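Local atomic coordinates of TipC2 (PDB entry 6DHX), a protein that probably acts as an immunity protein (antitoxin), recognising and neutralising an antibacterial toxin exported by a type VII secretion system. Residues A[21-24]-A[25-29]; A[69-72]-A[73-76]; A[159-162]-A[163-167]; A[168-171]-A[172-175]. All coordinates share one frame; numbering follows the deposited sequence.

Contact 1 of 4, residues A[21-24]-A[25-29]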
loop_
_atom_site.group_PDB
_atom_site.type_symbol
_atom_site.label_atom_id
_atom_site.label_comp_id
_atom_site.label_asym_id
_atom_site.label_seq_id
_atom_site.Cartn_x
_atom_site.Cartn_y
_atom_site.Cartn_z
ATOM N N ILE A 21 -0.543 -7.006 11.850
ATOM C CA ILE A 21 -1.322 -7.397 10.689
ATOM C C ILE A 21 -0.489 -7.374 9.422
ATOM O O ILE A 21 -0.769 -8.143 8.486
ATOM C CB ILE A 21 -2.573 -6.492 10.550
ATOM C CG1 ILE A 21 -3.526 -7.073 9.518
ATOM C CG2 ILE A 21 -2.153 -5.011 10.206
ATOM C CD1 ILE A 21 -4.964 -6.478 9.630
ATOM N N PHE A 22 0.548 -6.535 9.358
ATOM C CA PHE A 22 1.383 -6.482 8.161
ATOM C C PHE A 22 2.286 -7.711 8.083
ATOM O O PHE A 22 2.489 -8.251 6.995
ATOM C CB PHE A 22 2.218 -5.182 8.142
ATOM C CG PHE A 22 1.325 -3.958 8.282
ATOM C CD1 PHE A 22 0.501 -3.579 7.212
ATOM C CD2 PHE A 22 1.205 -3.315 9.488
ATOM C CE1 PHE A 22 -0.419 -2.528 7.347
ATOM C CE2 PHE A 22 0.274 -2.245 9.644
ATOM C CZ PHE A 22 -0.527 -1.865 8.559
ATOM N N ASP A 23 2.846 -8.147 9.217
ATOM C CA ASP A 23 3.542 -9.444 9.240
ATOM C C ASP A 23 2.617 -10.553 8.749
ATOM O O ASP A 23 3.049 -11.498 8.084
ATOM C CB ASP A 23 3.975 -9.843 10.657
ATOM C CG ASP A 23 5.171 -9.076 11.185
ATOM O OD1 ASP A 23 6.004 -8.531 10.429
ATOM O OD2 ASP A 23 5.303 -9.055 12.445
ATOM N N GLU A 24 1.364 -10.527 9.182
ATOM C CA GLU A 24 0.454 -11.599 8.819
ATOM C C GLU A 24 0.252 -11.642 7.302
ATOM O O GLU A 24 0.355 -12.703 6.666
ATOM C CB GLU A 24 -0.849 -11.360 9.594
ATOM C CG GLU A 24 -1.836 -12.427 9.580
ATOM C CD GLU A 24 -3.058 -11.991 10.391
ATOM O OE1 GLU A 24 -3.853 -11.216 9.818
ATOM O OE2 GLU A 24 -3.171 -12.407 11.573
ATOM N N ILE A 25 0.006 -10.484 6.697
ATOM C CA ILE A 25 -0.118 -10.400 5.240
ATOM C C ILE A 25 1.177 -10.836 4.549
ATOM O O ILE A 25 1.139 -11.611 3.577
ATOM C CB ILE A 25 -0.506 -8.976 4.800
ATOM C CG1 ILE A 25 -1.902 -8.595 5.340
ATOM C CG2 ILE A 25 -0.490 -8.883 3.252
ATOM C CD1 ILE A 25 -2.196 -7.012 5.280
ATOM N N TYR A 26 2.318 -10.334 5.025
ATOM C CA TYR A 26 3.600 -10.670 4.406
ATOM C C TYR A 26 3.839 -12.181 4.477
ATOM O O TYR A 26 4.169 -12.828 3.467
ATOM C CB TYR A 26 4.729 -9.900 5.119
ATOM C CG TYR A 26 6.106 -10.189 4.570
ATOM C CD1 TYR A 26 6.812 -11.331 4.979
ATOM C CD2 TYR A 26 6.725 -9.306 3.651
ATOM C CE1 TYR A 26 8.076 -11.594 4.453
ATOM C CE2 TYR A 26 7.992 -9.579 3.125
ATOM C CZ TYR A 26 8.650 -10.709 3.538
ATOM O OH TYR A 26 9.893 -11.015 3.080
ATOM N N GLN A 27 3.679 -12.755 5.676
ATOM C CA GLN A 27 4.035 -14.168 5.859
ATOM C C GLN A 27 3.064 -15.082 5.141
ATOM O O GLN A 27 3.464 -16.120 4.605
ATOM C CB GLN A 27 4.084 -14.496 7.360
ATOM C CG GLN A 27 5.279 -13.751 8.008
ATOM C CD GLN A 27 5.416 -13.953 9.507
ATOM O OE1 GLN A 27 5.775 -13.007 10.215
ATOM N NE2 GLN A 27 5.151 -15.181 10.015
ATOM N N GLU A 28 1.766 -14.766 5.183
ATOM C CA GLU A 28 0.855 -15.680 4.496
ATOM C C GLU A 28 1.026 -15.558 2.989
ATOM O O GLU A 28 0.878 -16.565 2.278
ATOM C CB GLU A 28 -0.576 -15.387 4.910
ATOM C CG GLU A 28 -1.648 -16.297 4.278
ATOM C CD GLU A 28 -1.623 -17.755 4.722
ATOM O OE1 GLU A 28 -0.889 -18.130 5.656
ATOM O OE2 GLU A 28 -2.420 -18.512 4.130
ATOM N N THR A 29 1.347 -14.349 2.502
ATOM C CA THR A 29 1.593 -14.232 1.056
ATOM C C THR A 29 2.870 -14.932 0.665
ATOM O O THR A 29 2.882 -15.628 -0.346
ATOM C CB THR A 29 1.602 -12.762 0.607
ATOM O OG1 THR A 29 0.349 -12.172 0.977
ATOM C CG2 THR A 29 1.791 -12.694 -0.975
#
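I25 N donates to I21 O, and Y26, Q27 and E28 repeat the i to i+4 bond onto F22, D23 and E24, four regular alpha-helical rungs at the start of helix 21-32. I21 and I25 share one flank of the helix, where CG1 of I21 lies 4.4 Å from CD1 of I25. The same I25 turns CG1 back over the preceding turn, 3.4 Å from I21 O, because CG1 sits beside its own backbone N (chi1 -64°). Another flank is polar. D23 and Q27 run side by side and point the same way, with CB of D23 3.7 Å from OE1 of Q27 and the carboxylate and amide planes 42° apart. The two ends share a partner, R112, which bonds Q27 OE1 and forms a salt bridge with D23 OD1; R115 pairs with D23 OD2. Further along, T29 OG1 donates to I25 O at 2.8 Å while T29 N reaches that oxygen at 2.9 Å from the opposite face of the carbonyl plane, so the threonine hydroxyl adds a second grip within the helix. E24 lies on yet another side, its carboxylate bonded to S176, K177 N and W170. With two arginines at one carboxylate, D23 would be expected to stay ionised although buried, and the neighbouring amide oxygen of Q27 probably adds to the negative potential around R112.

Contact 2 of 4, residues A[69-72]-A[73-76]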
loop_
_atom_site.group_PDB
_atom_site.type_symbol
_atom_site.label_atom_id
_atom_site.label_comp_id
_atom_site.label_asym_id
_atom_site.label_seq_id
_atom_site.Cartn_x
_atom_site.Cartn_y
_atom_site.Cartn_z
ATOM N N ALA A 69 -13.849 -2.404 -8.336
ATOM C CA ALA A 69 -13.635 -2.273 -6.898
ATOM C C ALA A 69 -13.087 -0.912 -6.495
ATOM O O ALA A 69 -12.763 -0.728 -5.326
ATOM C CB ALA A 69 -12.671 -3.359 -6.400
ATOM N N LYS A 70 -12.943 0.029 -7.431
ATOM C CA LYS A 70 -12.447 1.369 -7.114
ATOM C C LYS A 70 -13.590 2.382 -7.093
ATOM O O LYS A 70 -14.492 2.344 -7.937
ATOM C CB LYS A 70 -11.360 1.803 -8.103
ATOM C CG LYS A 70 -10.011 1.162 -7.786
ATOM C CD LYS A 70 -8.944 1.586 -8.785
ATOM C CE LYS A 70 -9.387 1.319 -10.204
ATOM N NZ LYS A 70 -8.305 1.466 -11.224
ATOM N N THR A 71 -13.530 3.296 -6.123
ATOM C CA THR A 71 -14.593 4.238 -5.801
ATOM C C THR A 71 -14.190 5.657 -6.203
ATOM O O THR A 71 -13.011 6.023 -6.144
ATOM C CB THR A 71 -14.904 4.185 -4.289
ATOM O OG1 THR A 71 -15.145 5.501 -3.784
ATOM C CG2 THR A 71 -13.724 3.566 -3.499
ATOM N N GLY A 72 -15.181 6.447 -6.632
ATOM C CA GLY A 72 -15.015 7.883 -6.778
ATOM C C GLY A 72 -13.785 8.312 -7.553
ATOM O O GLY A 72 -13.624 7.922 -8.712
ATOM N N ASN A 73 -12.904 9.102 -6.937
ATOM C CA ASN A 73 -11.741 9.616 -7.649
ATOM C C ASN A 73 -10.508 8.724 -7.511
ATOM O O ASN A 73 -9.420 9.128 -7.953
ATOM C CB ASN A 73 -11.394 11.035 -7.174
ATOM C CG ASN A 73 -12.381 12.077 -7.672
ATOM O OD1 ASN A 73 -12.911 12.872 -6.892
ATOM N ND2 ASN A 73 -12.631 12.079 -8.977
ATOM N N TYR A 74 -10.630 7.544 -6.906
ATOM C CA TYR A 74 -9.448 6.705 -6.701
ATOM C C TYR A 74 -9.108 5.972 -7.988
ATOM O O TYR A 74 -9.958 5.298 -8.584
ATOM C CB TYR A 74 -9.667 5.721 -5.548
ATOM C CG TYR A 74 -9.822 6.436 -4.222
ATOM C CD1 TYR A 74 -8.707 6.802 -3.463
ATOM C CD2 TYR A 74 -11.080 6.785 -3.743
ATOM C CE1 TYR A 74 -8.852 7.484 -2.250
ATOM C CE2 TYR A 74 -11.236 7.457 -2.538
ATOM C CZ TYR A 74 -10.112 7.800 -1.788
ATOM O OH TYR A 74 -10.262 8.495 -0.595
ATOM N N THR A 75 -7.856 6.097 -8.414
ATOM C CA THR A 75 -7.414 5.614 -9.712
ATOM C C THR A 75 -6.620 4.318 -9.620
ATOM O O THR A 75 -6.460 3.634 -10.645
ATOM C CB THR A 75 -6.562 6.687 -10.414
ATOM O OG1 THR A 75 -5.440 7.027 -9.587
ATOM C CG2 THR A 75 -7.382 7.935 -10.647
ATOM N N LYS A 76 -6.090 3.994 -8.439
ATOM C CA LYS A 76 -5.239 2.821 -8.281
ATOM C C LYS A 76 -5.154 2.460 -6.808
ATOM O O LYS A 76 -5.006 3.336 -5.951
ATOM C CB LYS A 76 -3.824 3.081 -8.827
ATOM C CG LYS A 76 -2.939 1.856 -8.838
ATOM C CD LYS A 76 -1.673 2.126 -9.674
ATOM C CE LYS A 76 -0.884 0.848 -9.834
ATOM N NZ LYS A 76 0.362 1.061 -10.677
#
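K70 reaches across the turn to the strand that follows it, its CB 3.8 Å from Y74 O. CG continues beside the backbone N of K70, and K70 CD comes within 3.7 Å of the carbonyl carbon of T75 and 3.8 Å of K76 N. A bend at chi3 (-54°) then turns the end of the chain: CE stays close to the T75 carbonyl, and K70 NZ closes on T75 O at 2.9 Å, a hydrogen bond arriving from above the carbonyl plane, 60° out of it. The ammonium group has a second partner in D67, with which it forms a salt bridge. The chain bridged in this way makes a type II' beta turn from T71 to Y74, leading from the loop after strand 59-65 into strand 74-82. It is closed by Y74 N donating to T71 O, the donor lying in the carbonyl plane. G72 takes the first corner with a positive phi of 50°, a backbone conformation that favours glycine. T71 O also sits at the edge of the Y74 ring, in its plane and 3.2 Å from Y74 CD2, while T71 CG2 lies alongside that same CD2 at 4.2 Å. Outside the two segments the Y74 ring packs on K160 and I161 of helix 151-173, and its hydroxyl bonds to H157.

Contact 3 of 4, residues A[159-162]-A[163-167]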
loop_
_atom_site.group_PDB
_atom_site.type_symbol
_atom_site.label_atom_id
_atom_site.label_comp_id
_atom_site.label_asym_id
_atom_site.label_seq_id
_atom_site.Cartn_x
_atom_site.Cartn_y
_atom_site.Cartn_z
ATOM N N GLU A 159 -7.581 6.140 6.221
ATOM C CA GLU A 159 -8.594 5.354 6.926
ATOM C C GLU A 159 -9.536 4.682 5.931
ATOM O O GLU A 159 -9.877 3.508 6.082
ATOM C CB GLU A 159 -9.370 6.247 7.897
ATOM C CG GLU A 159 -10.636 5.622 8.499
ATOM C CD GLU A 159 -10.358 4.443 9.423
ATOM O OE1 GLU A 159 -9.232 4.326 9.967
ATOM O OE2 GLU A 159 -11.300 3.645 9.643
ATOM N N LYS A 160 -9.950 5.416 4.906
ATOM C CA LYS A 160 -10.928 4.886 3.962
ATOM C C LYS A 160 -10.358 3.747 3.115
ATOM O O LYS A 160 -11.029 2.729 2.897
ATOM C CB LYS A 160 -11.405 6.024 3.068
ATOM C CG LYS A 160 -12.509 5.594 2.098
ATOM C CD LYS A 160 -12.915 6.841 1.281
ATOM C CE LYS A 160 -13.724 6.466 0.048
ATOM N NZ LYS A 160 -14.915 5.654 0.403
ATOM N N ILE A 161 -9.141 3.915 2.604
ATOM C CA ILE A 161 -8.593 2.940 1.672
ATOM C C ILE A 161 -7.785 1.877 2.379
ATOM O O ILE A 161 -7.931 0.685 2.071
ATOM C CB ILE A 161 -7.739 3.634 0.590
ATOM C CG1 ILE A 161 -8.594 4.645 -0.189
ATOM C CG2 ILE A 161 -7.059 2.555 -0.323
ATOM C CD1 ILE A 161 -9.834 4.027 -0.893
ATOM N N VAL A 162 -6.851 2.260 3.258
ATOM C CA VAL A 162 -6.031 1.209 3.878
ATOM C C VAL A 162 -6.841 0.453 4.927
ATOM O O VAL A 162 -6.852 -0.777 4.944
ATOM C CB VAL A 162 -4.728 1.759 4.488
ATOM C CG1 VAL A 162 -3.945 0.603 5.238
ATOM C CG2 VAL A 162 -3.820 2.338 3.384
ATOM N N ASN A 163 -7.478 1.179 5.858
ATOM C CA ASN A 163 -8.137 0.442 6.939
ATOM C C ASN A 163 -9.459 -0.175 6.499
ATOM O O ASN A 163 -9.695 -1.372 6.707
ATOM C CB ASN A 163 -8.330 1.369 8.143
ATOM C CG ASN A 163 -7.010 1.610 8.869
ATOM O OD1 ASN A 163 -6.072 0.819 8.727
ATOM N ND2 ASN A 163 -6.939 2.665 9.655
ATOM N N GLN A 164 -10.333 0.622 5.893
ATOM C CA GLN A 164 -11.698 0.197 5.601
ATOM C C GLN A 164 -11.806 -0.570 4.295
ATOM O O GLN A 164 -12.881 -1.119 3.976
ATOM C CB GLN A 164 -12.641 1.430 5.578
ATOM C CG GLN A 164 -12.816 2.085 6.970
ATOM C CD GLN A 164 -12.923 1.017 8.058
ATOM O OE1 GLN A 164 -13.714 0.067 7.939
ATOM N NE2 GLN A 164 -12.097 1.140 9.098
ATOM N N LYS A 165 -10.724 -0.672 3.537
ATOM C CA LYS A 165 -10.808 -1.428 2.302
ATOM C C LYS A 165 -9.732 -2.510 2.272
ATOM O O LYS A 165 -10.067 -3.710 2.357
ATOM C CB LYS A 165 -10.714 -0.495 1.086
ATOM C CG LYS A 165 -11.022 -1.167 -0.254
ATOM C CD LYS A 165 -11.195 -0.075 -1.322
ATOM C CE LYS A 165 -11.484 -0.662 -2.679
ATOM N NZ LYS A 165 -12.810 -1.386 -2.722
ATOM N N VAL A 166 -8.455 -2.133 2.188
ATOM C CA VAL A 166 -7.397 -3.146 2.019
ATOM C C VAL A 166 -7.338 -4.078 3.222
ATOM O O VAL A 166 -7.308 -5.310 3.072
ATOM C CB VAL A 166 -6.023 -2.487 1.797
ATOM C CG1 VAL A 166 -4.919 -3.585 1.773
ATOM C CG2 VAL A 166 -6.022 -1.635 0.499
ATOM N N LEU A 167 -7.270 -3.516 4.427
ATOM C CA LEU A 167 -7.109 -4.390 5.591
ATOM C C LEU A 167 -8.425 -5.089 5.927
ATOM O O LEU A 167 -8.426 -6.236 6.408
ATOM C CB LEU A 167 -6.579 -3.616 6.804
ATOM C CG LEU A 167 -5.145 -3.068 6.647
ATOM C CD1 LEU A 167 -4.699 -2.333 7.936
ATOM C CD2 LEU A 167 -4.121 -4.224 6.320
#
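E159 sets off with CG anti to the backbone N (chi1 169°) and then bends at chi2 (66°), which swings its carboxylate forward along the helix to meet two amides of the next turn. N163 ND2 donates to E159 OE1 at 2.8 Å in a nearly straight bond, with that oxygen in the plane of the asparagine amide. Q164, itself bent at chi2 (-40°), brings NE2 to 2.7 Å from E159 OE2. Both donors stand above the carboxylate plane, so each oxygen has its own amide and the group is fixed in rotation. N163 OD1, the other end of that amide, is hydrogen-bonded to the hydroxyl of Y183. On the buried side V162 and L167 lie alongside each other, CG1 to CD1 at 4.1 Å, and I161 CG2 approaches V166 CG2 at 4.4 Å; I92 and F94 of the sheet pack beneath V162. The i to i+5 pairs follow the backbone, while N163 is the i+4 partner of E159: Q164 N bonds E159 O, V166 N bonds I161 O at 2.9 Å and L167 N bonds V162 O at 2.8 Å. Such wider rungs define a pi-helical segment, here within helix 151-173 as it crosses the beta sheet.

Contact 4 of 4, residues A[168-171]-A[172-175]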
loop_
_atom_site.group_PDB
_atom_site.type_symbol
_atom_site.label_atom_id
_atom_site.label_comp_id
_atom_site.label_asym_id
_atom_site.label_seq_id
_atom_site.Cartn_x
_atom_site.Cartn_y
_atom_site.Cartn_z
ATOM N N LYS A 168 -9.548 -4.441 5.670
ATOM C CA LYS A 168 -10.834 -5.115 5.883
ATOM C C LYS A 168 -10.989 -6.282 4.900
ATOM O O LYS A 168 -11.484 -7.366 5.257
ATOM C CB LYS A 168 -11.964 -4.098 5.719
ATOM C CG LYS A 168 -13.329 -4.636 6.111
ATOM C CD LYS A 168 -14.396 -3.578 5.896
ATOM C CE LYS A 168 -15.723 -3.962 6.534
ATOM N NZ LYS A 168 -16.712 -2.870 6.366
ATOM N N ASP A 169 -10.512 -6.088 3.664
ATOM C CA ASP A 169 -10.483 -7.168 2.675
ATOM C C ASP A 169 -9.602 -8.319 3.137
ATOM O O ASP A 169 -9.961 -9.485 2.958
ATOM C CB ASP A 169 -9.966 -6.660 1.323
ATOM C CG ASP A 169 -11.021 -5.916 0.530
ATOM O OD1 ASP A 169 -12.196 -5.944 0.926
ATOM O OD2 ASP A 169 -10.674 -5.289 -0.482
ATOM N N TRP A 170 -8.403 -8.005 3.658
ATOM C CA TRP A 170 -7.538 -9.054 4.201
ATOM C C TRP A 170 -8.277 -9.885 5.229
ATOM O O TRP A 170 -8.235 -11.129 5.202
ATOM C CB TRP A 170 -6.304 -8.417 4.873
ATOM C CG TRP A 170 -5.449 -9.473 5.526
ATOM C CD1 TRP A 170 -5.255 -9.687 6.878
ATOM C CD2 TRP A 170 -4.699 -10.492 4.840
ATOM N NE1 TRP A 170 -4.423 -10.783 7.060
ATOM C CE2 TRP A 170 -4.066 -11.290 5.836
ATOM C CE3 TRP A 170 -4.495 -10.792 3.483
ATOM C CZ2 TRP A 170 -3.220 -12.368 5.517
ATOM C CZ3 TRP A 170 -3.635 -11.894 3.150
ATOM C CH2 TRP A 170 -3.022 -12.653 4.164
ATOM N N CYS A 171 -8.978 -9.204 6.156
ATOM C CA CYS A 171 -9.703 -9.941 7.196
ATOM C C CYS A 171 -10.903 -10.714 6.644
ATOM O O CYS A 171 -11.386 -11.631 7.321
ATOM C CB CYS A 171 -10.155 -8.992 8.344
ATOM S SG CYS A 171 -8.639 -8.259 9.171
ATOM N N SER A 172 -11.318 -10.454 5.405
ATOM C CA SER A 172 -12.379 -11.251 4.789
ATOM C C SER A 172 -11.870 -12.535 4.144
ATOM O O SER A 172 -12.683 -13.427 3.876
ATOM C CB SER A 172 -13.109 -10.431 3.711
ATOM O OG SER A 172 -12.388 -10.405 2.493
ATOM N N ILE A 173 -10.570 -12.639 3.844
ATOM C CA ILE A 173 -10.042 -13.870 3.245
ATOM C C ILE A 173 -9.107 -14.636 4.171
ATOM O O ILE A 173 -8.802 -15.802 3.886
ATOM C CB ILE A 173 -9.310 -13.580 1.922
ATOM C CG1 ILE A 173 -8.067 -12.730 2.214
ATOM C CG2 ILE A 173 -10.224 -12.857 0.971
ATOM C CD1 ILE A 173 -7.262 -12.473 0.952
ATOM N N TYR A 174 -8.671 -14.044 5.273
ATOM C CA TYR A 174 -7.775 -14.662 6.242
ATOM C C TYR A 174 -8.326 -14.445 7.649
ATOM O O TYR A 174 -8.747 -13.338 7.974
ATOM C CB TYR A 174 -6.374 -14.027 6.129
ATOM C CG TYR A 174 -5.368 -14.723 7.001
ATOM C CD1 TYR A 174 -4.829 -15.948 6.600
ATOM C CD2 TYR A 174 -4.969 -14.177 8.223
ATOM C CE1 TYR A 174 -3.925 -16.609 7.369
ATOM C CE2 TYR A 174 -4.050 -14.852 9.033
ATOM C CZ TYR A 174 -3.527 -16.072 8.575
ATOM O OH TYR A 174 -2.619 -16.803 9.310
ATOM N N LYS A 175 -8.319 -15.485 8.490
ATOM C CA LYS A 175 -8.822 -15.318 9.865
ATOM C C LYS A 175 -7.744 -14.609 10.691
ATOM O O LYS A 175 -6.925 -15.209 11.386
ATOM C CB LYS A 175 -9.239 -16.659 10.460
ATOM C CG LYS A 175 -10.208 -16.476 11.630
ATOM C CD LYS A 175 -10.401 -17.781 12.383
ATOM C CE LYS A 175 -11.317 -17.623 13.570
ATOM N NZ LYS A 175 -11.488 -18.967 14.208
#
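W170 and Y174 form the aromatic part of this contact, their side chains alongside each other and pointing the same way. CB of Y174 makes a CH-pi contact over one face of the indole, 3.9 Å from the centroid of the six-membered ring of W170 and offset toward its rim. The phenol ring itself is slid aside: the planes are near parallel, 27° apart, but the centroids of the W170 six-membered ring and the Y174 ring are 5.1 Å apart, and the rings barely overlap. CG of Y174 still comes to 3.5 Å from W170 CZ2. Apolar packing adds I173, which crosses the indole at about a right angle and brings CD1 to 4.1 Å from W170 CE3. The hydrogen bonds belong to the weakly bonded end of helix 151-173. S172 OG, held between its own backbone N and carbonyl carbon (chi1 80°), folds back to donate to D169 O at 2.6 Å, and S172 N reaches the same oxygen from above its carbonyl plane. W170 O likewise takes two donors, I173 N at 3.1 Å and Y174 N at 2.9 Å. Beyond the segments, D169 OD2 bonds Y65. D169 O, whose i+4 bond from I173 N is weak, is thus gripped by the hydroxyl and amide of S172, while W170 O keeps Y174 N and gains I173 N; the indole offers a face to Y174 and its N-H to E24, joining the helix end to helix 21-32.

Overall arrangement
Along the chain the order is contact 1, contact 2, contact 3, contact 4. Contacts 3 and 4 are successive parts of helix 151-173, their centres about 12 Å apart, and this helix touches both of the other contacts. Its end, at contact 4, packs on helix 21-32 of contact 1, about 11 Å away between centres; L167 of contact 3 also meets I21, F22 and I25. At the other side, contact 2 touches contact 3, with K165 NZ bonded to A69 O. Contacts 1 and 2 lie on opposite sides of the chain's centre, about 24 Å apart between centres, without touching. The long helix thus ties the N-terminal helix and the turn entering strand 74-82 into one sheet-and-helix body.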